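Local coordinates for protein tyrosine phosphatase (Orf virus, PDB 5NCR) that acts as a homodimeric tyrosine phosphatase with triple substrate specificity and is thought to let the virus evade host interferon signalling, at residues P78-D82 with V116-G120. The protein carries 2 engineered substitutions. Residues are numbered along the deposited sequence; the frame is centred on the assembly and turned at random.
Sequences PLRDD and VNRSG. With PO4 (phosphate ion), chain D; SO4 (sulfate ion), chain E.
Arg-118 reaches across to the 78-82 loop and hands one N-H to its backbone: NH1 donates to Leu-79 O at 2.9 Å, nearly straight (164°). The carbonyl oxygen lies in the guanidinium plane, although the donor sits 24° off the carbonyl plane. The arginine chain runs beside Leu-79, whose CB lies 3.9 Å from Arg-118 CD. Asp-81 CB covers one face of the guanidinium, 3.7 Å from Arg-118 NE. The bend at chi3 (-79°) turns the flat group so that its edge faces two anions as well. Arg-118 NE donates to phosphate O4 at 2.8 Å and NH2 to phosphate O1 at 2.9 Å, while NH1 and NH2 also hold the sulfate, with NH2 2.8 Å from its O3. Phosphate O4 takes a second bond from the backbone N of Arg-118, 2.9 Å away, so main chain and side chain of one residue converge on a single oxygen. The N-H groups of Val-116 and Asn-117 bind two further phosphate oxygens, and Ser-112 OG and the backbone N of Ala-114 bond to it as well. Further out, Asn-164 bonds to Asp-81 OD1 and Asp-82 O, while Phe-167 touches both Asp-81 and Arg-118. A loop wrapped round an oxyanion at the start of helix 118-134 is the P-loop of the protein tyrosine phosphatases, with Arg-118 as the arginine of the HCX5R signature, whose cysteine position is held here by Ser-112, probably one of the engineered changes. The flanking 78-82 loop is consistent with the general-acid loop of dual-specificity phosphatases, Asp-81 being the probable acid.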
ATOM      1  N   PRO B  78      28.761   6.293 -11.142  1.00 31.93           N
ATOM      2  CA  PRO B  78      28.348   7.705 -11.067  1.00 32.57           C
ATOM      3  C   PRO B  78      26.925   7.835 -11.552  1.00 36.86           C
ATOM      4  O   PRO B  78      26.541   7.277 -12.571  1.00 38.79           O
ATOM      5  CB  PRO B  78      29.371   8.463 -11.938  1.00 35.82           C
ATOM      6  CG  PRO B  78      30.141   7.401 -12.678  1.00 40.71           C
ATOM      7  CD  PRO B  78      29.602   6.034 -12.329  1.00 34.63           C
ATOM      8  N   LEU B  79      26.118   8.409 -10.711  1.00 31.83           N
ATOM      9  CA  LEU B  79      24.712   8.638 -10.935  1.00 30.10           C
ATOM     10  C   LEU B  79      24.411   9.990 -10.369  1.00 33.02           C
ATOM     11  O   LEU B  79      25.055  10.443  -9.401  1.00 30.91           O
ATOM     12  CB  LEU B  79      23.837   7.617 -10.181  1.00 28.96           C
ATOM     13  CG  LEU B  79      23.731   6.204 -10.717  1.00 33.89           C
ATOM     14  CD1 LEU B  79      23.139   5.302  -9.699  1.00 34.33           C
ATOM     15  CD2 LEU B  79      22.889   6.130 -11.937  1.00 35.65           C
ATOM     16  N   ARG B  80      23.419  10.630 -11.010  1.00 31.05           N
ATOM     17  CA  ARG B  80      22.852  11.908 -10.636  1.00 32.09           C
ATOM     18  C   ARG B  80      21.549  11.582  -9.899  1.00 35.33           C
ATOM     19  O   ARG B  80      20.805  10.688 -10.325  1.00 34.03           O
ATOM     20  CB  ARG B  80      22.564  12.791 -11.874  1.00 32.63           C
ATOM     21  CG  ARG B  80      22.212  14.230 -11.481  1.00 40.38           C
ATOM     22  CD  ARG B  80      22.209  15.223 -12.628  1.00 45.19           C
ATOM     23  NE  ARG B  80      21.919  16.579 -12.152  1.00 55.57           N
ATOM     24  CZ  ARG B  80      20.765  17.222 -12.312  1.00 70.83           C
ATOM     25  NH1 ARG B  80      19.766  16.654 -12.975  1.00 51.50           N
ATOM     26  NH2 ARG B  80      20.611  18.449 -11.834  1.00 63.53           N
ATOM     27  N   ASP B  81      21.297  12.278  -8.774  1.00 31.45           N
ATOM     28  CA  ASP B  81      20.068  12.074  -8.042  1.00 29.57           C
ATOM     29  C   ASP B  81      18.998  13.009  -8.656  1.00 33.58           C
ATOM     30  O   ASP B  81      18.801  14.129  -8.192  1.00 35.09           O
ATOM     31  CB  ASP B  81      20.279  12.268  -6.530  1.00 30.48           C
ATOM     32  CG  ASP B  81      19.014  12.149  -5.707  1.00 38.64           C
ATOM     33  OD1 ASP B  81      18.057  11.507  -6.184  1.00 41.22           O
ATOM     34  OD2 ASP B  81      18.987  12.688  -4.579  1.00 36.00           O
ATOM     35  N   ASP B  82      18.364  12.556  -9.740  1.00 29.23           N
ATOM     36  CA  ASP B  82      17.323  13.335 -10.441  1.00 30.55           C
ATOM     37  C   ASP B  82      16.165  12.461 -10.948  1.00 35.15           C
ATOM     38  O   ASP B  82      16.164  11.242 -10.712  1.00 31.80           O
ATOM     39  CB  ASP B  82      17.916  14.195 -11.554  1.00 33.61           C
ATOM     40  CG  ASP B  82      18.595  13.419 -12.667  1.00 44.70           C
ATOM     41  OD1 ASP B  82      18.213  12.262 -12.899  1.00 41.74           O
ATOM     42  OD2 ASP B  82      19.442  14.005 -13.371  1.00 57.40           O
ATOM     43  N   VAL B 116      20.723   8.546   0.838  1.00 21.14           N
ATOM     44  CA  VAL B 116      19.274   8.436   0.696  1.00 20.64           C
ATOM     45  C   VAL B 116      18.817   7.808  -0.620  1.00 22.55           C
ATOM     46  O   VAL B 116      18.171   6.759  -0.581  1.00 20.55           O
ATOM     47  CB  VAL B 116      18.564   9.812   0.937  1.00 23.09           C
ATOM     48  CG1 VAL B 116      17.050   9.726   0.675  1.00 21.81           C
ATOM     49  CG2 VAL B 116      18.854  10.363   2.333  1.00 22.68           C
ATOM     50  N   ASN B 117      19.085   8.469  -1.762  1.00 20.67           N
ATOM     51  CA  ASN B 117      18.501   8.066  -3.032  1.00 20.93           C
ATOM     52  C   ASN B 117      19.306   7.116  -3.920  1.00 24.72           C
ATOM     53  O   ASN B 117      18.778   6.070  -4.257  1.00 21.91           O
ATOM     54  CB  ASN B 117      18.102   9.293  -3.833  1.00 20.37           C
ATOM     55  CG  ASN B 117      17.034  10.097  -3.150  1.00 27.03           C
ATOM     56  OD1 ASN B 117      17.223  11.266  -2.898  1.00 28.39           O
ATOM     57  ND2 ASN B 117      15.905   9.526  -2.819  1.00 21.25           N
ATOM     58  N   ARG B 118      20.534   7.467  -4.319  1.00 23.85           N
ATOM     59  CA  ARG B 118      21.321   6.591  -5.212  1.00 24.15           C
ATOM     60  C   ARG B 118      21.701   5.285  -4.526  1.00 26.55           C
ATOM     61  O   ARG B 118      21.354   4.211  -5.024  1.00 25.64           O
ATOM     62  CB  ARG B 118      22.529   7.341  -5.802  1.00 22.02           C
ATOM     63  CG  ARG B 118      22.087   8.542  -6.647  1.00 25.81           C
ATOM     64  CD  ARG B 118      23.174   9.546  -6.892  1.00 24.13           C
ATOM     65  NE  ARG B 118      23.395  10.413  -5.742  1.00 28.48           N
ATOM     66  CZ  ARG B 118      24.312  11.374  -5.683  1.00 32.25           C
ATOM     67  NH1 ARG B 118      25.095  11.619  -6.725  1.00 22.32           N
ATOM     68  NH2 ARG B 118      24.461  12.088  -4.582  1.00 19.18           N
ATOM     69  N   SER B 119      22.288   5.393  -3.331  1.00 23.33           N
ATOM     70  CA  SER B 119      22.671   4.246  -2.517  1.00 22.05           C
ATOM     71  C   SER B 119      21.440   3.538  -1.963  1.00 23.06           C
ATOM     72  O   SER B 119      21.452   2.310  -1.855  1.00 21.91           O
ATOM     73  CB  SER B 119      23.618   4.664  -1.398  1.00 22.25           C
ATOM     74  OG  SER B 119      23.009   5.666  -0.601  1.00 24.62           O
ATOM     75  N   GLY B 120      20.411   4.307  -1.594  1.00 20.64           N
ATOM     76  CA  GLY B 120      19.146   3.761  -1.127  1.00 21.52           C
ATOM     77  C   GLY B 120      18.524   2.873  -2.209  1.00 25.07           C
ATOM     78  O   GLY B 120      18.067   1.771  -1.910  1.00 21.90           O
TER
HETATM   79  P   PO4 D 201      21.691  10.739  -2.257  1.00 26.53           P
HETATM   80  O1  PO4 D 201      22.593  12.050  -2.381  1.00 29.12           O
HETATM   81  O2  PO4 D 201      20.182  11.138  -1.936  1.00 35.54           O
HETATM   82  O3  PO4 D 201      22.248   9.789  -1.102  1.00 28.14           O
HETATM   83  O4  PO4 D 201      21.728   9.956  -3.542  1.00 24.85           O
HETATM   84  S   SO4 E 202      27.103  14.497  -6.357  1.00 51.52           S
HETATM   85  O1  SO4 E 202      26.869  15.603  -7.305  1.00 53.73           O
HETATM   86  O2  SO4 E 202      28.251  14.822  -5.497  1.00 50.55           O
HETATM   87  O3  SO4 E 202      25.876  14.333  -5.548  1.00 51.13           O
HETATM   88  O4  SO4 E 202      27.397  13.260  -7.092  1.00 49.45           O